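Local coordinates for TCP pilus virulence regulatory protein (Vibrio cholerae, PDB 4MLO) that activates transcription of virulence genes as an AraC-family DNA-binding regulator and holds a fatty acid, palmitoleic acid, inside its fold, at the palmitoleic acid site. Numbering follows the deposited sequence.

The palmitoleic acid site. Residues 12, 20, 22, 25, 31, 33, 61, 69, 71, 81, 83, 230, 259, 261, 266, 269. With PAM (palmitoleic acid), chain B.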
# COMPACT_ATOMS: atom_id res chain seq x y z
N TYR A 12 13.16 5.49 2.61
CA TYR A 12 12.90 6.76 3.27
C TYR A 12 13.79 6.89 4.50
O TYR A 12 13.90 5.97 5.31
CB TYR A 12 11.45 6.86 3.71
CG TYR A 12 10.49 6.83 2.55
CD1 TYR A 12 9.76 5.69 2.24
CD2 TYR A 12 10.37 7.91 1.75
CE1 TYR A 12 8.87 5.69 1.16
CE2 TYR A 12 9.47 7.92 0.67
CZ TYR A 12 8.75 6.82 0.37
OH TYR A 12 7.88 6.89 -0.71
N TYR A 20 5.84 9.27 11.55
CA TYR A 20 5.05 9.41 10.35
C TYR A 20 3.63 8.96 10.66
O TYR A 20 3.43 7.92 11.29
CB TYR A 20 5.61 8.55 9.22
CG TYR A 20 6.99 8.96 8.75
CD1 TYR A 20 7.95 8.00 8.42
CD2 TYR A 20 7.33 10.30 8.61
CE1 TYR A 20 9.22 8.36 7.97
CE2 TYR A 20 8.61 10.68 8.17
CZ TYR A 20 9.54 9.70 7.86
OH TYR A 20 10.79 10.06 7.42
N PHE A 22 -0.27 8.45 8.92
CA PHE A 22 -1.07 8.31 7.72
C PHE A 22 -2.54 8.22 8.09
O PHE A 22 -2.91 7.45 8.99
CB PHE A 22 -0.65 7.06 6.96
CG PHE A 22 0.79 7.05 6.62
CD1 PHE A 22 1.28 7.83 5.60
CD2 PHE A 22 1.68 6.34 7.41
CE1 PHE A 22 2.62 7.85 5.31
CE2 PHE A 22 3.03 6.36 7.12
CZ PHE A 22 3.49 7.11 6.07
N LEU A 25 -4.95 6.66 3.93
CA LEU A 25 -3.98 6.32 2.88
C LEU A 25 -4.49 5.12 2.09
O LEU A 25 -4.55 4.01 2.63
CB LEU A 25 -2.61 6.01 3.49
CG LEU A 25 -1.48 5.68 2.51
CD1 LEU A 25 -1.13 6.95 1.72
CD2 LEU A 25 -0.26 5.04 3.20
N LYS A 31 1.95 -3.68 -0.85
CA LYS A 31 3.18 -3.07 -0.32
C LYS A 31 3.75 -3.89 0.83
O LYS A 31 3.02 -4.52 1.59
CB LYS A 31 2.95 -1.62 0.17
CG LYS A 31 2.80 -0.65 -0.98
CD LYS A 31 2.56 0.74 -0.51
CE LYS A 31 2.11 1.61 -1.66
NZ LYS A 31 3.26 1.98 -2.50
N PHE A 33 6.93 -3.27 3.88
CA PHE A 33 7.96 -2.36 4.35
C PHE A 33 8.57 -2.86 5.64
O PHE A 33 8.01 -3.70 6.34
CB PHE A 33 7.45 -0.91 4.49
CG PHE A 33 6.51 -0.66 5.64
CD1 PHE A 33 5.14 -0.65 5.44
CD2 PHE A 33 7.00 -0.38 6.92
CE1 PHE A 33 4.26 -0.39 6.48
CE2 PHE A 33 6.12 -0.11 7.98
CZ PHE A 33 4.75 -0.11 7.75
N LEU A 61 0.91 -4.52 3.50
CA LEU A 61 -0.30 -3.71 3.36
C LEU A 61 -1.09 -4.20 2.15
O LEU A 61 -0.54 -4.30 1.04
CB LEU A 61 0.01 -2.21 3.22
CG LEU A 61 0.85 -1.58 4.35
CD1 LEU A 61 1.08 -0.11 4.04
CD2 LEU A 61 0.17 -1.74 5.69
N PHE A 69 -2.46 4.68 10.34
CA PHE A 69 -1.45 4.17 11.24
C PHE A 69 -0.34 5.19 11.37
O PHE A 69 -0.22 6.11 10.55
CB PHE A 69 -0.89 2.81 10.81
CG PHE A 69 -0.01 2.84 9.57
CD1 PHE A 69 -0.57 2.68 8.32
CD2 PHE A 69 1.37 2.94 9.66
CE1 PHE A 69 0.21 2.66 7.19
CE2 PHE A 69 2.17 2.93 8.54
CZ PHE A 69 1.59 2.77 7.29
N LEU A 71 4.00 5.38 12.48
CA LEU A 71 5.27 4.71 12.70
C LEU A 71 6.18 5.69 13.42
O LEU A 71 6.49 6.76 12.90
CB LEU A 71 5.89 4.23 11.38
CG LEU A 71 7.15 3.36 11.54
CD1 LEU A 71 6.83 2.04 12.22
CD2 LEU A 71 7.84 3.12 10.21
N VAL A 81 13.68 3.30 6.16
CA VAL A 81 12.49 2.47 5.94
C VAL A 81 12.43 2.10 4.47
O VAL A 81 12.29 2.96 3.59
CB VAL A 81 11.20 3.20 6.36
CG1 VAL A 81 10.02 2.24 6.35
CG2 VAL A 81 11.37 3.81 7.74
N VAL A 83 10.54 0.26 1.33
CA VAL A 83 9.16 0.02 0.90
C VAL A 83 9.21 -0.63 -0.48
O VAL A 83 9.69 -0.02 -1.44
CB VAL A 83 8.37 1.33 0.83
CG1 VAL A 83 6.89 1.06 0.43
CG2 VAL A 83 8.44 2.05 2.14
N LYS A 230 6.86 9.86 -7.68
CA LYS A 230 7.88 8.81 -7.74
C LYS A 230 8.46 8.64 -9.13
O LYS A 230 9.56 8.08 -9.26
CB LYS A 230 7.30 7.48 -7.25
CG LYS A 230 7.11 7.40 -5.75
CD LYS A 230 6.53 6.04 -5.37
CE LYS A 230 6.45 5.91 -3.89
NZ LYS A 230 6.19 4.48 -3.53
N MET A 259 -0.91 12.54 4.62
CA MET A 259 0.48 12.22 4.84
C MET A 259 1.10 12.97 6.02
O MET A 259 2.24 12.66 6.39
CB MET A 259 1.26 12.55 3.57
CG MET A 259 0.75 11.84 2.32
SD MET A 259 1.13 10.07 2.35
CE MET A 259 2.84 10.00 1.99
N VAL A 261 2.37 15.82 6.04
CA VAL A 261 3.44 16.68 5.54
C VAL A 261 2.92 17.36 4.29
O VAL A 261 1.95 16.92 3.68
CB VAL A 261 4.77 15.93 5.25
CG1 VAL A 261 5.24 15.20 6.48
CG2 VAL A 261 4.60 14.95 4.09
N TYR A 266 7.26 15.90 1.02
CA TYR A 266 7.36 14.53 0.53
C TYR A 266 8.32 14.47 -0.66
O TYR A 266 9.16 13.56 -0.77
CB TYR A 266 5.97 13.99 0.18
CG TYR A 266 6.03 12.62 -0.42
CD1 TYR A 266 5.78 12.39 -1.78
CD2 TYR A 266 6.42 11.54 0.36
CE1 TYR A 266 5.89 11.11 -2.30
CE2 TYR A 266 6.53 10.26 -0.15
CZ TYR A 266 6.28 10.06 -1.49
OH TYR A 266 6.40 8.80 -2.01
N MET A 269 11.60 14.15 0.61
CA MET A 269 11.90 12.82 1.12
C MET A 269 12.28 11.87 -0.00
O MET A 269 13.05 10.92 0.20
CB MET A 269 10.70 12.28 1.90
CG MET A 269 10.39 13.13 3.10
SD MET A 269 8.93 12.51 3.95
CE MET A 269 9.66 11.09 4.77
C1 PAM B . 4.82 5.12 -0.70
O1 PAM B . 6.05 4.92 -0.88
O2 PAM B . 3.95 4.54 -1.40
C2 PAM B . 4.35 6.08 0.36
C3 PAM B . 3.43 5.40 1.39
C4 PAM B . 4.19 4.27 2.08
C5 PAM B . 3.36 3.59 3.17
C6 PAM B . 4.08 2.37 3.73
C7 PAM B . 5.41 2.71 4.40
C8 PAM B . 5.18 3.49 5.69
C9 PAM B . 6.49 3.91 6.35
C10 PAM B . 7.26 4.92 5.91
C11 PAM B . 6.92 5.72 4.66
C12 PAM B . 7.39 7.17 4.73
C13 PAM B . 6.69 7.95 3.62
C14 PAM B . 6.66 9.45 3.80
C15 PAM B . 5.99 9.87 5.10
C16 PAM B . 5.43 11.27 5.02
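Lys31 on strand 31-35 runs nearly straight as far as CE and then bends (chi4 -78°), while Lys230, at the end of helix 213-230, stays extended beyond CG (chi4 -167°), so that two ammonium groups converge on the carboxylate of palmitoleic acid. The ligand lies almost wholly enclosed between the cupin-like N-terminal domain and the AraC-family helix-turn-helix region of ToxT. By bridging Lys31 of the former and Lys230 of the latter, it probably ties the two together and may act as an effector of DNA binding. Lys31 NZ forms a salt bridge with palmitoleic acid O2 at 2.9 Å. Lys230 NZ forms a salt bridge with palmitoleic acid O1 at 2.7 Å and also lies 3.1 Å from its O2, straddling both oxygens. Tyr12 OH donates a further hydrogen bond to palmitoleic acid O1 (2.7 Å), which lies in the ring plane at its edge. Tyr12 OH and Tyr266 OH are hydrogen-bonded (2.7 Å), a link from helix 263-271, whose Tyr266 CD2 and CE2 also touch C14 of the tail, that should help fix the phenol. The two lysines would be expected to favour an ionised carboxylate.

The acyl chain folds back on itself around its C9-C10 double bond, and aromatic faces line both limbs. Tyr12 turns one face to the tail, C13 sitting over the ring centre, whereas Tyr20 meets C15 nearer its rim. The crowded chi1 of Phe33 (71°) sets its ring face against C6 and C7, with Phe33 CD1 3.5 Å from palmitoleic acid C7. Val81 CG1 touches both alkene carbons. Phe22 reaches between the limbs, its CE2 near C8 and its CZ 3.8 Å from palmitoleic acid C15. At the methyl end, Met269 bends at its last torsion to lay CE 3.6 Å from palmitoleic acid C14, and Val261 CG2 meets terminal C16.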